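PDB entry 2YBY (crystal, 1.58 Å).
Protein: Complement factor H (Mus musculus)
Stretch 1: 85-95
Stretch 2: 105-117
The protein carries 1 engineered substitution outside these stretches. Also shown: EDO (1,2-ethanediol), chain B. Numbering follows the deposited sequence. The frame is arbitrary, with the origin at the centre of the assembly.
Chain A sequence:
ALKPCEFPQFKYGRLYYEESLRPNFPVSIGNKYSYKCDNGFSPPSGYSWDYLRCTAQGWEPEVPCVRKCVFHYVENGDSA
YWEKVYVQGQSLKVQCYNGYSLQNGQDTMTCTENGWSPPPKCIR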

# COMPACT_ATOMS: atom_id res chain seq x y z
N VAL A 85 8.50 3.70 2.67
CA VAL A 85 7.13 3.29 2.58
C VAL A 85 6.92 1.86 3.04
O VAL A 85 7.58 0.93 2.56
N TYR A 86 5.93 1.68 3.92
CA TYR A 86 5.42 0.38 4.28
C TYR A 86 3.96 0.31 3.92
O TYR A 86 3.31 1.36 3.80
N VAL A 87 3.43 -0.90 3.74
CA VAL A 87 2.04 -1.13 3.40
C VAL A 87 1.40 -2.03 4.40
O VAL A 87 2.07 -2.71 5.18
N GLN A 88 0.08 -2.04 4.38
CA GLN A 88 -0.76 -2.78 5.29
C GLN A 88 -0.31 -4.24 5.45
O GLN A 88 -0.12 -4.96 4.46
N GLY A 89 -0.05 -4.62 6.70
CA GLY A 89 0.40 -5.97 7.02
C GLY A 89 1.89 -6.07 7.29
O GLY A 89 2.33 -7.09 7.86
N GLN A 90 2.69 -5.05 6.87
CA GLN A 90 4.13 -5.05 7.10
C GLN A 90 4.45 -4.51 8.50
O GLN A 90 3.66 -3.79 9.10
N SER A 91 5.59 -4.94 9.03
CA SER A 91 6.05 -4.51 10.35
C SER A 91 7.55 -4.31 10.35
O SER A 91 8.28 -4.79 9.46
N LEU A 92 8.01 -3.51 11.31
CA LEU A 92 9.45 -3.30 11.51
C LEU A 92 9.74 -3.12 12.99
O LEU A 92 8.82 -2.90 13.77
N LYS A 93 10.99 -3.26 13.35
CA LYS A 93 11.40 -3.12 14.75
C LYS A 93 11.99 -1.73 14.89
O LYS A 93 12.88 -1.34 14.13
N VAL A 94 11.46 -0.97 15.84
CA VAL A 94 11.91 0.39 16.10
C VAL A 94 12.95 0.33 17.23
O VAL A 94 12.78 -0.42 18.19
N GLN A 95 13.95 1.17 17.13
CA GLN A 95 15.04 1.30 18.08
C GLN A 95 14.72 2.47 19.02
O GLN A 95 14.89 3.61 18.64
N GLY A 105 6.58 -5.27 24.18
CA GLY A 105 7.61 -6.28 24.34
C GLY A 105 8.77 -6.16 23.38
O GLY A 105 9.92 -5.97 23.79
N GLN A 106 8.47 -6.27 22.08
CA GLN A 106 9.49 -6.28 21.04
C GLN A 106 9.73 -4.94 20.35
O GLN A 106 10.58 -4.90 19.47
N ASP A 107 9.05 -3.86 20.73
CA ASP A 107 9.22 -2.57 20.05
C ASP A 107 8.99 -2.68 18.54
O ASP A 107 9.69 -2.03 17.75
N THR A 108 8.00 -3.48 18.15
CA THR A 108 7.64 -3.59 16.74
C THR A 108 6.40 -2.75 16.47
O THR A 108 5.59 -2.53 17.37
N MET A 109 6.32 -2.21 15.26
CA MET A 109 5.18 -1.41 14.80
C MET A 109 4.66 -2.15 13.60
O MET A 109 5.48 -2.58 12.78
N THR A 110 3.32 -2.21 13.43
CA THR A 110 2.71 -2.88 12.29
C THR A 110 1.88 -1.84 11.54
O THR A 110 1.23 -1.00 12.17
N CYS A 111 1.94 -1.87 10.21
CA CYS A 111 1.12 -0.98 9.41
C CYS A 111 -0.30 -1.62 9.32
O CYS A 111 -0.46 -2.66 8.68
N THR A 112 -1.27 -1.04 10.02
CA THR A 112 -2.66 -1.54 10.05
C THR A 112 -3.54 -0.71 9.15
O THR A 112 -3.10 0.30 8.61
N GLU A 113 -4.82 -1.10 9.05
CA GLU A 113 -5.82 -0.39 8.25
C GLU A 113 -5.91 1.08 8.65
O GLU A 113 -6.23 1.90 7.79
N ASN A 114 -5.59 1.42 9.92
CA ASN A 114 -5.60 2.79 10.46
C ASN A 114 -4.21 3.34 10.82
O ASN A 114 -4.08 4.14 11.75
N GLY A 115 -3.18 2.94 10.08
CA GLY A 115 -1.85 3.49 10.31
C GLY A 115 -1.00 2.62 11.22
O GLY A 115 -1.33 1.47 11.48
N TRP A 116 0.10 3.17 11.68
CA TRP A 116 1.05 2.44 12.53
C TRP A 116 0.44 2.09 13.87
O TRP A 116 -0.22 2.93 14.50
N SER A 117 0.67 0.87 14.31
CA SER A 117 0.28 0.46 15.67
C SER A 117 1.38 -0.34 16.32
O SER A 117 1.78 -1.38 15.81

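An antiparallel strand pair sorts its side chains by alternation, and the pairing of residues 91-93 with 108-112 in mouse complement factor H is a compact example: one face gathers apolar groups, the other carries small polar groups and a lysine.

At Q106 (chi1 m, chi2 m) backbone and side chain both serve K93. The lysine is extended through three t torsions before chi4 turns to p, so that K93 NZ donates to Q106 O at 2.6 Å. A water then joins the two side chains, accepting from K93 NZ at 2.8 Å and donating to Q106 OE1 at 2.6 Å.

D107, chi1 m, directs its CA-to-CB bond toward stretch 1. Its carbonyl O accepts from V94 N at 2.8 Å, while a second water donates both to D107 OD2 at 2.5 Å and to V94 O at 2.7 Å.

T108 (p) shares a face with K93, S91 and T110. Contact here is loose: T108 CG2 lies 4.2 Å from K93 CG.

M109 lies on the other face, with L92. Its chi1 of -97° falls between wells, followed by t and m, and the terminal methyl reaches both apolar neighbours: M109 CE is 3.4 Å from V94 CG2 (chi1 t) and 4.0 Å from L92 CD2. Paired backbone bonds fix this register, M109 N to L92 O at 3.0 Å and L92 N to M109 O at 3.1 Å.

T110 OG1 (chi1 m) lies 3.5 Å from S91 CB, the serine being p. C111, chi1 t, points toward stretch 1 and is buried; its CB meets V87 O at 3.5 Å, while its sulfur is covalently bonded elsewhere in the structure. Beyond it T112 (p) turns away and serves its own turn, T112 OG1 donating to G115 O at 2.8 Å and accepting from N114 N at 3.3 Å. E113 CB (chi1 p) lies in contact with Q88 NE2 at 3.5 Å, but the carboxylate leads away.

W116 (m, chi2 125°) completes the apolar cluster. Its CB starts sideways, yet the indole reaches across: W116 CH2 is 3.4 Å from L92 CD2 and 3.6 Å from Y86 CB. With Y86 also m, the tryptophan edge approaches the tyrosine face, centroids 5.6 Å apart and planes at 60°.

Outside this seam, 1,2-ethanediol, probably from the crystallisation liquor, binds stretch 1 backbone: EDO O2 donates to K93 O at 2.8 Å, and Q95 N donates to EDO O1 at 3.0 Å.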

# COMPACT_ATOMS: atom_id res chain seq x y z
CB VAL A 85 6.58 3.46 1.14
CG1 VAL A 85 5.22 2.80 0.98
CG2 VAL A 85 6.50 4.94 0.77
CB TYR A 86 5.64 0.07 5.75
CG TYR A 86 7.09 -0.14 6.06
CD1 TYR A 86 7.94 0.94 6.29
CD2 TYR A 86 7.62 -1.42 6.21
CE1 TYR A 86 9.28 0.75 6.59
CE2 TYR A 86 8.96 -1.62 6.51
CZ TYR A 86 9.79 -0.53 6.72
OH TYR A 86 11.12 -0.71 7.05
CB VAL A 87 1.84 -1.63 1.95
CG1 VAL A 87 2.59 -0.74 0.95
CG2 VAL A 87 2.25 -3.09 1.81
CB GLN A 88 -2.20 -2.72 4.80
CG GLN A 88 -3.22 -3.04 5.85
CD GLN A 88 -4.60 -2.64 5.40
OE1 GLN A 88 -4.80 -1.79 4.50
NE2 GLN A 88 -5.59 -3.20 6.05
CB GLN A 90 4.88 -4.23 6.04
CG GLN A 90 4.77 -4.84 4.64
CD GLN A 90 5.40 -4.02 3.56
OE1 GLN A 90 5.56 -2.82 3.67
NE2 GLN A 90 5.74 -4.65 2.46
CB SER A 91 5.63 -5.50 11.44
OG SER A 91 6.16 -6.79 11.25
CB LEU A 92 10.05 -2.15 10.67
CG LEU A 92 9.82 -0.72 11.14
CD1 LEU A 92 10.85 0.23 10.54
CD2 LEU A 92 8.45 -0.25 10.78
CB LYS A 93 12.43 -4.17 15.16
CG LYS A 93 12.61 -4.21 16.67
CD LYS A 93 13.67 -5.23 17.04
CE LYS A 93 13.93 -5.27 18.53
NZ LYS A 93 12.92 -6.11 19.27
CB VAL A 94 10.69 1.24 16.48
CG1 VAL A 94 11.05 2.64 16.91
CG2 VAL A 94 9.70 1.27 15.33
CB GLN A 95 16.36 1.55 17.29
CG GLN A 95 17.55 2.06 18.09
CD GLN A 95 18.21 0.95 18.81
OE1 GLN A 95 19.06 0.26 18.25
NE2 GLN A 95 17.80 0.72 20.05
CB GLN A 106 9.12 -7.36 20.01
CG GLN A 106 9.15 -8.79 20.56
CD GLN A 106 10.52 -9.18 21.08
OE1 GLN A 106 11.55 -8.82 20.51
NE2 GLN A 106 10.57 -9.91 22.18
CB ASP A 107 10.56 -1.92 20.36
CG ASP A 107 10.67 -1.45 21.79
OD1 ASP A 107 9.61 -1.25 22.44
OD2 ASP A 107 11.82 -1.24 22.25
CB THR A 108 7.45 -5.04 16.33
OG1 THR A 108 6.45 -5.60 17.15
CG2 THR A 108 8.73 -5.83 16.44
CB MET A 109 5.63 -0.05 14.24
CG MET A 109 5.55 1.04 15.14
SD MET A 109 5.85 2.63 14.44
CE MET A 109 7.22 2.50 13.39
CB THR A 110 1.88 -4.06 12.78
OG1 THR A 110 2.79 -4.99 13.41
CG2 THR A 110 1.13 -4.76 11.65
CB CYS A 111 1.74 -0.78 8.03
SG CYS A 111 0.79 0.33 6.95
CB THR A 112 -3.21 -1.55 11.50
OG1 THR A 112 -3.55 -0.23 11.92
CG2 THR A 112 -2.24 -2.16 12.51
CB GLU A 113 -7.21 -1.09 8.32
CG GLU A 113 -7.81 -1.20 9.71
CD GLU A 113 -9.09 -2.01 9.77
OE1 GLU A 113 -9.92 -1.90 8.83
OE2 GLU A 113 -9.28 -2.75 10.77
CB ASN A 114 -6.50 2.85 11.68
CG ASN A 114 -7.97 2.77 11.35
OD1 ASN A 114 -8.52 3.61 10.62
ND2 ASN A 114 -8.67 1.77 11.88
CB TRP A 116 2.31 3.28 12.80
CG TRP A 116 3.24 3.46 11.63
CD1 TRP A 116 3.68 4.64 11.12
CD2 TRP A 116 3.99 2.43 10.96
NE1 TRP A 116 4.65 4.42 10.16
CE2 TRP A 116 4.83 3.08 10.02
CE3 TRP A 116 3.92 1.04 10.94
CZ2 TRP A 116 5.66 2.35 9.15
CZ3 TRP A 116 4.80 0.33 10.14
CH2 TRP A 116 5.64 0.99 9.24
CB SER A 117 -1.01 -0.33 15.71
OG SER A 117 -1.50 -0.32 17.05
C1 EDO B . 14.97 2.60 13.76
O1 EDO B . 14.03 3.02 14.75
C2 EDO B . 15.08 1.08 13.70
O2 EDO B . 14.21 0.62 12.67
O HOH W 1 12.06 -8.43 17.98
O HOH W 2 13.68 -0.75 20.70